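Local atomic coordinates of tailspike protein (Acinetobacter phage vB_ApiP_P1, PDB entry 6E1R), a protein that probably binds and cleaves the capsular polysaccharide of Acinetobacter baumannii as a trimeric phage tailspike. Residues T154-G158 and F159-S163; K219-F222 and G223-M226; E386-I389 and A390-F393; L454-P457 and S458-G461; S522-S525 and S526-V530. All coordinates share one frame; numbering follows the deposited sequence.

This chain is the C-terminal part of a longer tailspike, and the function is that of the whole protein. The contacts follow one another along it, each a local turn or corner at a strand end. Interactions 1, 2 and 3 lie in the long stack of parallel strands, with centres about 25 Å (1 to 2) and 31 Å (2 to 3) apart. Interactions 2 and 3 touch the third subunit. Interactions 4 and 5, centres about 14 Å apart, share an antiparallel C-terminal sheet. L454 N meets N527 O in a probable hydrogen bond, and L454 CD1 packs on I523 CD1. Interactions 1 and 5 lie about 71 Å apart, centre to centre, reflecting an elongated spike.

Interaction 1 of 5, residues T154-G158 and F159-S163; sequences TVKAG and FSSES
K156 and S161 meet across a tight reversal of the chain. The amide K156 N donates to S161 OG at 2.6 Å, with an N-H...O angle of 163°. S161 holds its OG beside its own backbone N (chi1 -62°), which turns the hydroxyl to face the 154-158 backbone. S161 CB rests on V155 CG1 at 3.7 Å. On the neighbouring position, K156 CB packs against S160 CB at 3.5 Å. Beyond CG the lysine chain runs extended and leaves the turn.

A water carries the link one step further. It lies 2.6 Å from K156 O and accepts from S161 N at 2.9 Å, so it probably bridges the two backbone groups. At the tip, S160 N makes a weak hydrogen bond to A157 O at 3.4 Å. This closes a type II' turn from A157 to S160. G158 takes positive phi in it (72°), as the second residue of such a turn does. A type I turn from F159 to E162 follows at once, held by E162 N to F159 O at 2.9 Å.

The second shell fixes the ends. S161 OG also bonds L125 O, and K156 NZ forms a salt bridge with D126. The F159 ring meets that of Y189, and E162 bonds S191. The turns thus sit between strands 151-155 and 164-167. A compact loop that joins one strand stack to another is typical of the right-handed parallel beta-helix, the fold of many phage tailspikes.

Interaction 2 of 5, residues K219-F222 and G223-M226; sequences KCDF and GTYM
D221 and T224 are joined by a pair of hydrogen bonds. T224 N donates to D221 OD1 at 3.1 Å, with an N-H...O angle of 153°. T224 OG1 donates to D221 OD2 at 2.7 Å. Each carboxylate oxygen uses its syn lone pair, on the side of the other oxygen. The carboxylate is therefore gripped by two donors of one residue, which should hold it against rotation. D221 CG lies anti to the backbone N (chi1 -172°), which points the carboxylate along the turn to T224. The two side chains cross at about a right angle.

G223 bends the chain at positive phi (86°). The corner is held from outside by R202, which bonds G223 O and T224 O, and more weakly by R259 at T224 OG1.

This corner ends strand 221-222, a short strand in one coil of the parallel beta-helix, between strands 199-200 and 257-259.

The ring of F222 stacks with F200 and F258, one from each adjoining coil. T224 CG2 lies 4.0 Å above one face of the Y225 ring, offset toward its rim. D221 OD2 approaches Y225 CE2 obliquely, at 4.4 Å. Y225 OH bonds Q192 of the third subunit, and the ring packs on S163 of that chain.

Interaction 3 of 5, residues E386-I389 and A390-F393; sequences ENSI and ANHF
The corner between strands 385-389 and 392-395 of the beta-helix is where S388 meets N391. N391 ND2 donates to S388 OG at 2.9 Å. The bond is bent, with an N-H...O angle of 134°, but the hydroxyl lies within 2° of the amide plane. N391 sets CG beside its own backbone N (chi1 -63°), which brings the amide back toward the strand it has just left. A390 makes the corner itself with a left-handed backbone.

A water also spans the bend. It accepts from N391 N at 3.2 Å and gives a weak bond to S388 O at 3.5 Å.

Both polar side chains have further partners. S388 OG also bonds R405 O. N391 ND2 bonds F360 O and N391 OD1 bonds C363 N, so each end of the amide is used. I389 packs on E386 of the third subunit, and A390 on L331 of that chain.

F360 and C363 flank the bend between strands 357-361 and 364-367, the neighbours of the two strands here. Asparagines at the turns between strands, bonded to the adjoining coil, are known from parallel beta-helices, and N391 is consistent with that use.

Interaction 4 of 5, residues L454-P457 and S458-G461; sequences LSHP and SISG
H456 turns its ring edge to S458 and one face to I459, the residues two and three places on. Its CB is the first atom to meet them, 3.2 Å from I459 O. From there CG lies anti to the backbone N (chi1 -165°), which swings the imidazole along the oncoming loop. CG remains close to the same carbonyl.

The next atom, ND1, accepts a hydrogen bond from S458 N at 3.0 Å, with an N-H...N angle of 153°. The donor approaches the ring edge, tilted 19° from its plane. Using ND1 as an acceptor is consistent with a neutral ring that carries its proton on NE2.

These residues leave strand 448-455 and begin the loop to strand 465-474. The two strands belong to different antiparallel sheets of the C-terminal part, so the loop passes from one sheet to the other. S455 is fixed at the strand end by a bond from Q552 to its OG.

Further out on the ring, H456 CE1 touches S458 CB at 3.6 Å and I459 CG1 at 3.7 Å. At the tip, H456 NE2 lies 4.1 Å from I459 CD1. I459 thus covers one face of the imidazole. Its CB sits 4.2 Å from the H456 ring centroid, in a CH-pi contact. H456 also packs on N550. P457 starts the bend, and its CD lies 3.4 Å from S458 N. P457 packs on Y431 of the second subunit, and I459 packs on T477 of that subunit.

Interaction 5 of 5, residues S522-S525 and S526-V530; sequences SINS and SNVLV
N524 places CG between its backbone N and carbonyl carbon (chi1 60°), which swings its amide across the hairpin to V528. N524 OD1 accepts from V528 N at 2.9 Å, with the donor tilted 32° from the carbonyl plane. The same oxygen takes a weak bond from S526 N at 3.1 Å. One side-chain atom thus grips two backbone amides of the turn. N524 ND2 lies against V530 CG2 at 3.7 Å, the two side chains crossing at about a right angle.

S522 has the same kind of rotamer (chi1 62°), and its OG lies 3.6 Å from V530 CB. A water joins S522 OG to V530 O.

S522 and V530 form an antiparallel hydrogen-bonded pair. S522 N donates to V530 O at 3.0 Å, and V530 N donates to S522 O at 2.9 Å. Nearer the tip, N524 N gives a weak bond to V528 O. N527 N donates to N524 O at 3.2 Å and closes a type I turn. N527 has a left-handed backbone, so the tip resembles a type I turn with a G1 bulge, with N524 OD1 taking the V528 amide.

I523 and L529 share one sheet face and pack on strand 497-507, at K498 and I500. N527 OD1 bonds Y464 and K498. Strand 519-523 is the outermost strand of its sheet within the chain, and strand 528-533 lies between it and strand 448-455.

Interaction 1 of 5, residues T154-G158 and F159-S163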
loop_
_atom_site.group_PDB
_atom_site.type_symbol
_atom_site.label_atom_id
_atom_site.label_comp_id
_atom_site.label_asym_id
_atom_site.label_seq_id
_atom_site.Cartn_x
_atom_site.Cartn_y
_atom_site.Cartn_z
ATOM N N THR A 154 -4.838 -32.984 -3.181
ATOM C CA THR A 154 -6.118 -32.989 -2.486
ATOM C C THR A 154 -5.915 -32.463 -1.072
ATOM O O THR A 154 -5.183 -33.064 -0.280
ATOM C CB THR A 154 -6.722 -34.393 -2.456
ATOM O OG1 THR A 154 -7.164 -34.753 -3.772
ATOM C CG2 THR A 154 -7.895 -34.449 -1.496
ATOM N N VAL A 155 -6.556 -31.339 -0.766
ATOM C CA VAL A 155 -6.467 -30.743 0.561
ATOM C C VAL A 155 -7.331 -31.547 1.521
ATOM O O VAL A 155 -8.505 -31.820 1.242
ATOM C CB VAL A 155 -6.894 -29.269 0.523
ATOM C CG1 VAL A 155 -6.764 -28.644 1.900
ATOM C CG2 VAL A 155 -6.059 -28.506 -0.494
ATOM N N LYS A 156 -6.754 -31.928 2.658
ATOM C CA LYS A 156 -7.463 -32.742 3.631
ATOM C C LYS A 156 -8.508 -31.912 4.374
ATOM O O LYS A 156 -8.469 -30.679 4.393
ATOM C CB LYS A 156 -6.482 -33.355 4.627
ATOM C CG LYS A 156 -5.432 -34.255 3.998
ATOM C CD LYS A 156 -4.422 -34.713 5.036
ATOM C CE LYS A 156 -3.411 -35.673 4.439
ATOM N NZ LYS A 156 -2.451 -36.162 5.466
ATOM N N ALA A 157 -9.454 -32.614 4.993
ATOM C CA ALA A 157 -10.539 -31.953 5.702
ATOM C C ALA A 157 -10.025 -31.249 6.953
ATOM O O ALA A 157 -9.035 -31.660 7.565
ATOM C CB ALA A 157 -11.623 -32.961 6.080
ATOM N N GLY A 158 -10.714 -30.177 7.329
ATOM C CA GLY A 158 -10.340 -29.451 8.533
ATOM C C GLY A 158 -9.054 -28.676 8.327
ATOM O O GLY A 158 -8.911 -27.903 7.372
ATOM N N PHE A 159 -8.098 -28.885 9.233
ATOM C CA PHE A 159 -6.791 -28.244 9.174
ATOM C C PHE A 159 -5.675 -29.252 8.927
ATOM O O PHE A 159 -4.500 -28.935 9.134
ATOM C CB PHE A 159 -6.512 -27.467 10.463
ATOM C CG PHE A 159 -7.516 -26.390 10.761
ATOM C CD1 PHE A 159 -8.698 -26.686 11.421
ATOM C CD2 PHE A 159 -7.268 -25.075 10.399
ATOM C CE1 PHE A 159 -9.617 -25.695 11.702
ATOM C CE2 PHE A 159 -8.184 -24.080 10.681
ATOM C CZ PHE A 159 -9.361 -24.390 11.331
ATOM N N SER A 160 -6.023 -30.464 8.488
ATOM C CA SER A 160 -5.039 -31.532 8.355
ATOM C C SER A 160 -3.991 -31.239 7.288
ATOM O O SER A 160 -2.930 -31.874 7.291
ATOM C CB SER A 160 -5.745 -32.852 8.050
ATOM O OG SER A 160 -6.721 -33.145 9.036
ATOM N N SER A 161 -4.259 -30.306 6.377
ATOM C CA SER A 161 -3.294 -29.909 5.360
ATOM C C SER A 161 -2.647 -28.564 5.664
ATOM O O SER A 161 -1.959 -28.012 4.798
ATOM C CB SER A 161 -3.963 -29.861 3.984
ATOM O OG SER A 161 -4.444 -31.135 3.599
ATOM N N GLU A 162 -2.851 -28.028 6.866
ATOM C CA GLU A 162 -2.313 -26.718 7.206
ATOM C C GLU A 162 -0.790 -26.724 7.133
ATOM O O GLU A 162 -0.139 -27.743 7.383
ATOM C CB GLU A 162 -2.781 -26.295 8.601
ATOM C CG GLU A 162 -2.421 -24.866 8.978
ATOM C CD GLU A 162 -2.878 -24.490 10.372
ATOM O OE1 GLU A 162 -2.683 -25.296 11.306
ATOM O OE2 GLU A 162 -3.443 -23.388 10.531
ATOM N N SER A 163 -0.234 -25.566 6.766
ATOM C CA SER A 163 1.203 -25.340 6.637
ATOM C C SER A 163 1.760 -26.095 5.439
ATOM O O SER A 163 1.776 -27.329 5.424
ATOM C CB SER A 163 1.945 -25.732 7.919
ATOM O OG SER A 163 1.491 -24.970 9.023
HETATM O O HOH W 1 -6.792 -29.092 5.606
HETATM O O HOH W 2 -8.223 -30.795 10.835
#

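Interaction 2 of 5, residues K219-F222 and G223-M226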
loop_
_atom_site.group_PDB
_atom_site.type_symbol
_atom_site.label_atom_id
_atom_site.label_comp_id
_atom_site.label_asym_id
_atom_site.label_seq_id
_atom_site.Cartn_x
_atom_site.Cartn_y
_atom_site.Cartn_z
ATOM N N LYS A 219 4.439 -13.618 -7.338
ATOM C CA LYS A 219 4.641 -13.596 -8.787
ATOM C C LYS A 219 4.218 -14.915 -9.429
ATOM O O LYS A 219 4.966 -15.550 -10.177
ATOM C CB LYS A 219 6.084 -13.240 -9.147
ATOM C CG LYS A 219 6.210 -12.730 -10.575
ATOM C CD LYS A 219 7.449 -11.893 -10.778
ATOM C CE LYS A 219 7.416 -11.203 -12.132
ATOM N NZ LYS A 219 8.453 -10.145 -12.246
ATOM N N CYS A 220 3.001 -15.336 -9.113
ATOM C CA CYS A 220 2.431 -16.501 -9.762
ATOM C C CYS A 220 1.782 -16.085 -11.076
ATOM O O CYS A 220 1.527 -14.905 -11.328
ATOM C CB CYS A 220 1.408 -17.181 -8.852
ATOM S SG CYS A 220 2.118 -17.881 -7.347
ATOM N N ASP A 221 1.522 -17.073 -11.926
ATOM C CA ASP A 221 0.917 -16.823 -13.226
ATOM C C ASP A 221 -0.278 -17.745 -13.403
ATOM O O ASP A 221 -0.178 -18.952 -13.158
ATOM C CB ASP A 221 1.929 -17.026 -14.357
ATOM C CG ASP A 221 1.389 -16.594 -15.705
ATOM O OD1 ASP A 221 0.407 -17.202 -16.178
ATOM O OD2 ASP A 221 1.942 -15.636 -16.288
ATOM N N PHE A 222 -1.400 -17.175 -13.837
ATOM C CA PHE A 222 -2.646 -17.912 -14.027
ATOM C C PHE A 222 -3.120 -17.709 -15.463
ATOM O O PHE A 222 -3.684 -16.662 -15.797
ATOM C CB PHE A 222 -3.712 -17.457 -13.034
ATOM C CG PHE A 222 -3.403 -17.797 -11.603
ATOM C CD1 PHE A 222 -2.588 -16.978 -10.840
ATOM C CD2 PHE A 222 -3.941 -18.930 -11.017
ATOM C CE1 PHE A 222 -2.310 -17.285 -9.522
ATOM C CE2 PHE A 222 -3.667 -19.244 -9.700
ATOM C CZ PHE A 222 -2.850 -18.420 -8.951
ATOM N N GLY A 223 -2.883 -18.707 -16.309
ATOM C CA GLY A 223 -3.497 -18.776 -17.618
ATOM C C GLY A 223 -2.801 -18.040 -18.741
ATOM O O GLY A 223 -3.397 -17.891 -19.814
ATOM N N THR A 224 -1.561 -17.589 -18.549
ATOM C CA THR A 224 -0.853 -16.940 -19.650
ATOM C C THR A 224 -0.458 -17.961 -20.706
ATOM O O THR A 224 -0.679 -17.751 -21.905
ATOM C CB THR A 224 0.379 -16.195 -19.136
ATOM O OG1 THR A 224 -0.017 -15.236 -18.148
ATOM C CG2 THR A 224 1.077 -15.470 -20.278
ATOM N N TYR A 225 0.127 -19.075 -20.279
ATOM C CA TYR A 225 0.590 -20.121 -21.175
ATOM C C TYR A 225 -0.414 -21.266 -21.196
ATOM O O TYR A 225 -1.115 -21.522 -20.213
ATOM C CB TYR A 225 1.968 -20.632 -20.749
ATOM C CG TYR A 225 3.003 -19.538 -20.636
ATOM C CD1 TYR A 225 3.732 -19.129 -21.746
ATOM C CD2 TYR A 225 3.246 -18.905 -19.424
ATOM C CE1 TYR A 225 4.679 -18.125 -21.650
ATOM C CE2 TYR A 225 4.188 -17.899 -19.319
ATOM C CZ TYR A 225 4.902 -17.514 -20.434
ATOM O OH TYR A 225 5.842 -16.515 -20.334
HETATM N N MSE A 226 -0.481 -21.949 -22.333
HETATM C CA MSE A 226 -1.457 -23.014 -22.527
HETATM C C MSE A 226 -0.838 -24.191 -23.273
HETATM O O MSE A 226 -0.574 -24.103 -24.473
HETATM C CB MSE A 226 -2.672 -22.481 -23.286
HETATM C CG MSE A 226 -3.905 -23.363 -23.207
HETATM SE SE MSE A 226 -5.253 -22.842 -24.517
HETATM C CE MSE A 226 -6.739 -22.485 -23.320
#

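Interaction 3 of 5, residues E386-I389 and A390-F393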
loop_
_atom_site.group_PDB
_atom_site.type_symbol
_atom_site.label_atom_id
_atom_site.label_comp_id
_atom_site.label_asym_id
_atom_site.label_seq_id
_atom_site.Cartn_x
_atom_site.Cartn_y
_atom_site.Cartn_z
ATOM N N GLU A 386 -16.679 6.707 -2.297
ATOM C CA GLU A 386 -16.108 7.230 -1.062
ATOM C C GLU A 386 -15.076 8.314 -1.341
ATOM O O GLU A 386 -14.957 9.267 -0.562
ATOM C CB GLU A 386 -15.484 6.098 -0.245
ATOM C CG GLU A 386 -15.010 6.516 1.139
ATOM C CD GLU A 386 -16.150 6.933 2.048
ATOM O OE1 GLU A 386 -17.271 6.407 1.880
ATOM O OE2 GLU A 386 -15.926 7.789 2.930
ATOM N N ASN A 387 -14.330 8.190 -2.436
ATOM C CA ASN A 387 -13.372 9.208 -2.844
ATOM C C ASN A 387 -12.931 8.928 -4.273
ATOM O O ASN A 387 -12.839 7.771 -4.691
ATOM C CB ASN A 387 -12.158 9.251 -1.907
ATOM C CG ASN A 387 -11.478 10.602 -1.902
ATOM O OD1 ASN A 387 -10.352 10.742 -2.376
ATOM N ND2 ASN A 387 -12.163 11.611 -1.374
ATOM N N SER A 388 -12.662 10.004 -5.014
ATOM C CA SER A 388 -12.221 9.901 -6.406
ATOM C C SER A 388 -11.295 11.084 -6.672
ATOM O O SER A 388 -11.767 12.190 -6.950
ATOM C CB SER A 388 -13.406 9.889 -7.361
ATOM O OG SER A 388 -12.994 10.148 -8.692
ATOM N N ILE A 389 -9.987 10.846 -6.586
ATOM C CA ILE A 389 -8.992 11.909 -6.659
ATOM C C ILE A 389 -7.918 11.544 -7.675
ATOM O O ILE A 389 -7.493 10.386 -7.759
ATOM C CB ILE A 389 -8.358 12.187 -5.280
ATOM C CG1 ILE A 389 -7.933 10.879 -4.609
ATOM C CG2 ILE A 389 -9.320 12.974 -4.400
ATOM C CD1 ILE A 389 -7.223 11.075 -3.284
ATOM N N ALA A 390 -7.490 12.543 -8.452
ATOM C CA ALA A 390 -6.354 12.431 -9.368
ATOM C C ALA A 390 -6.538 11.318 -10.396
ATOM O O ALA A 390 -5.565 10.745 -10.887
ATOM C CB ALA A 390 -5.044 12.235 -8.599
ATOM N N ASN A 391 -7.785 11.014 -10.744
ATOM C CA ASN A 391 -8.075 10.009 -11.756
ATOM C C ASN A 391 -8.101 10.642 -13.140
ATOM O O ASN A 391 -8.580 11.766 -13.315
ATOM C CB ASN A 391 -9.418 9.335 -11.474
ATOM C CG ASN A 391 -9.426 8.577 -10.166
ATOM O OD1 ASN A 391 -8.532 7.777 -9.893
ATOM N ND2 ASN A 391 -10.439 8.829 -9.342
ATOM N N HIS A 392 -7.584 9.913 -14.125
ATOM C CA HIS A 392 -7.675 10.310 -15.524
ATOM C C HIS A 392 -8.360 9.197 -16.301
ATOM O O HIS A 392 -7.834 8.083 -16.390
ATOM C CB HIS A 392 -6.301 10.605 -16.125
ATOM C CG HIS A 392 -6.347 10.906 -17.592
ATOM N ND1 HIS A 392 -7.037 11.980 -18.109
ATOM C CD2 HIS A 392 -5.802 10.264 -18.652
ATOM C CE1 HIS A 392 -6.910 11.992 -19.424
ATOM N NE2 HIS A 392 -6.164 10.962 -19.779
ATOM N N PHE A 393 -9.528 9.500 -16.859
ATOM C CA PHE A 393 -10.305 8.540 -17.631
ATOM C C PHE A 393 -10.736 9.191 -18.934
ATOM O O PHE A 393 -11.423 10.218 -18.920
ATOM C CB PHE A 393 -11.527 8.057 -16.844
ATOM C CG PHE A 393 -11.198 7.090 -15.745
ATOM C CD1 PHE A 393 -10.349 6.021 -15.977
ATOM C CD2 PHE A 393 -11.733 7.251 -14.479
ATOM C CE1 PHE A 393 -10.043 5.129 -14.968
ATOM C CE2 PHE A 393 -11.432 6.363 -13.465
ATOM C CZ PHE A 393 -10.585 5.300 -13.710
HETATM O O HOH W 3 -10.323 12.788 -10.054
#

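Interaction 4 of 5, residues L454-P457 and S458-G461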
loop_
_atom_site.group_PDB
_atom_site.type_symbol
_atom_site.label_atom_id
_atom_site.label_comp_id
_atom_site.label_asym_id
_atom_site.label_seq_id
_atom_site.Cartn_x
_atom_site.Cartn_y
_atom_site.Cartn_z
ATOM N N LEU A 454 -38.722 25.153 13.522
ATOM C CA LEU A 454 -37.576 25.970 13.889
ATOM C C LEU A 454 -37.044 25.531 15.245
ATOM O O LEU A 454 -37.818 25.200 16.149
ATOM C CB LEU A 454 -37.949 27.455 13.924
ATOM C CG LEU A 454 -38.558 28.007 12.635
ATOM C CD1 LEU A 454 -38.882 29.487 12.778
ATOM C CD2 LEU A 454 -37.625 27.768 11.454
ATOM N N SER A 455 -35.720 25.531 15.381
ATOM C CA SER A 455 -35.082 25.135 16.629
ATOM C C SER A 455 -33.635 25.598 16.613
ATOM O O SER A 455 -33.080 25.930 15.562
ATOM C CB SER A 455 -35.154 23.619 16.844
ATOM O OG SER A 455 -34.514 22.924 15.788
ATOM N N HIS A 456 -33.035 25.621 17.795
ATOM C CA HIS A 456 -31.610 25.902 17.894
ATOM C C HIS A 456 -30.833 24.714 17.340
ATOM O O HIS A 456 -31.128 23.567 17.698
ATOM C CB HIS A 456 -31.219 26.171 19.346
ATOM C CG HIS A 456 -29.869 26.799 19.507
ATOM N ND1 HIS A 456 -28.697 26.094 19.341
ATOM C CD2 HIS A 456 -29.506 28.062 19.830
ATOM C CE1 HIS A 456 -27.669 26.898 19.549
ATOM N NE2 HIS A 456 -28.132 28.098 19.848
ATOM N N PRO A 457 -29.841 24.936 16.472
ATOM C CA PRO A 457 -29.171 23.799 15.824
ATOM C C PRO A 457 -28.097 23.134 16.668
ATOM O O PRO A 457 -27.692 22.010 16.340
ATOM C CB PRO A 457 -28.570 24.421 14.553
ATOM C CG PRO A 457 -28.532 25.913 14.801
ATOM C CD PRO A 457 -29.251 26.227 16.086
ATOM N N SER A 458 -27.622 23.775 17.733
ATOM C CA SER A 458 -26.562 23.220 18.566
ATOM C C SER A 458 -27.031 22.810 19.952
ATOM O O SER A 458 -26.587 21.783 20.468
ATOM C CB SER A 458 -25.420 24.233 18.708
ATOM O OG SER A 458 -25.145 24.872 17.473
ATOM N N ILE A 459 -27.919 23.583 20.569
ATOM C CA ILE A 459 -28.388 23.336 21.927
ATOM C C ILE A 459 -29.852 22.930 21.852
ATOM O O ILE A 459 -30.682 23.667 21.303
ATOM C CB ILE A 459 -28.195 24.568 22.822
ATOM C CG1 ILE A 459 -26.782 25.127 22.648
ATOM C CG2 ILE A 459 -28.452 24.213 24.280
ATOM C CD1 ILE A 459 -26.566 26.463 23.319
ATOM N N SER A 460 -30.171 21.760 22.400
ATOM C CA SER A 460 -31.523 21.227 22.306
ATOM C C SER A 460 -32.484 22.034 23.169
ATOM O O SER A 460 -32.232 22.260 24.358
ATOM C CB SER A 460 -31.543 19.758 22.726
ATOM O OG SER A 460 -32.827 19.191 22.535
ATOM N N GLY A 461 -33.590 22.471 22.568
ATOM C CA GLY A 461 -34.614 23.194 23.295
ATOM C C GLY A 461 -34.252 24.603 23.703
ATOM O O GLY A 461 -35.023 25.239 24.429
#

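Interaction 5 of 5, residues S522-S525 and S526-V530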
loop_
_atom_site.group_PDB
_atom_site.type_symbol
_atom_site.label_atom_id
_atom_site.label_comp_id
_atom_site.label_asym_id
_atom_site.label_seq_id
_atom_site.Cartn_x
_atom_site.Cartn_y
_atom_site.Cartn_z
ATOM N N SER A 522 -45.695 33.483 10.239
ATOM C CA SER A 522 -45.844 33.491 11.687
ATOM C C SER A 522 -45.178 32.243 12.248
ATOM O O SER A 522 -44.707 31.375 11.507
ATOM C CB SER A 522 -47.318 33.548 12.100
ATOM O OG SER A 522 -48.018 32.408 11.632
ATOM N N ILE A 523 -45.138 32.166 13.577
ATOM C CA ILE A 523 -44.614 31.008 14.294
ATOM C C ILE A 523 -45.623 30.643 15.373
ATOM O O ILE A 523 -45.972 31.485 16.209
ATOM C CB ILE A 523 -43.230 31.276 14.911
ATOM C CG1 ILE A 523 -42.240 31.737 13.841
ATOM C CG2 ILE A 523 -42.711 30.031 15.613
ATOM C CD1 ILE A 523 -40.877 32.108 14.386
ATOM N N ASN A 524 -46.093 29.398 15.355
ATOM C CA ASN A 524 -47.108 28.956 16.299
ATOM C C ASN A 524 -46.443 28.471 17.587
ATOM O O ASN A 524 -45.230 28.602 17.777
ATOM C CB ASN A 524 -47.996 27.882 15.669
ATOM C CG ASN A 524 -47.222 26.645 15.232
ATOM O OD1 ASN A 524 -46.067 26.444 15.608
ATOM N ND2 ASN A 524 -47.870 25.803 14.437
ATOM N N SER A 525 -47.241 27.896 18.490
ATOM C CA SER A 525 -46.714 27.435 19.768
ATOM C C SER A 525 -45.790 26.234 19.620
ATOM O O SER A 525 -44.996 25.966 20.527
ATOM C CB SER A 525 -47.865 27.093 20.717
ATOM O OG SER A 525 -48.742 26.144 20.136
ATOM N N SER A 526 -45.877 25.505 18.507
ATOM C CA SER A 526 -45.011 24.361 18.250
ATOM C C SER A 526 -43.735 24.741 17.504
ATOM O O SER A 526 -43.067 23.857 16.955
ATOM C CB SER A 526 -45.776 23.286 17.473
ATOM O OG SER A 526 -46.871 22.798 18.229
ATOM N N ASN A 527 -43.391 26.031 17.467
ATOM C CA ASN A 527 -42.184 26.518 16.793
ATOM C C ASN A 527 -42.165 26.138 15.314
ATOM O O ASN A 527 -41.111 25.852 14.742
ATOM C CB ASN A 527 -40.917 26.024 17.497
ATOM C CG ASN A 527 -40.801 26.536 18.919
ATOM O OD1 ASN A 527 -40.400 27.678 19.148
ATOM N ND2 ASN A 527 -41.146 25.692 19.885
ATOM N N VAL A 528 -43.338 26.131 14.686
ATOM C CA VAL A 528 -43.471 25.816 13.269
ATOM C C VAL A 528 -43.619 27.115 12.489
ATOM O O VAL A 528 -44.440 27.972 12.843
ATOM C CB VAL A 528 -44.669 24.884 13.015
ATOM C CG1 VAL A 528 -44.855 24.653 11.523
ATOM C CG2 VAL A 528 -44.472 23.563 13.742
ATOM N N LEU A 529 -42.823 27.267 11.432
ATOM C CA LEU A 529 -42.964 28.403 10.525
ATOM C C LEU A 529 -44.220 28.213 9.686
ATOM O O LEU A 529 -44.279 27.317 8.838
ATOM C CB LEU A 529 -41.728 28.534 9.641
ATOM C CG LEU A 529 -41.722 29.702 8.653
ATOM C CD1 LEU A 529 -41.697 31.029 9.394
ATOM C CD2 LEU A 529 -40.549 29.599 7.692
ATOM N N VAL A 530 -45.227 29.052 9.918
ATOM C CA VAL A 530 -46.536 28.916 9.290
ATOM C C VAL A 530 -46.689 29.978 8.211
ATOM O O VAL A 530 -46.332 31.145 8.417
ATOM C CB VAL A 530 -47.665 29.024 10.333
ATOM C CG1 VAL A 530 -49.025 28.870 9.669
ATOM C CG2 VAL A 530 -47.475 27.984 11.425
HETATM O O HOH W 4 -48.708 33.254 9.060
HETATM O O HOH W 5 -49.571 24.620 17.862
#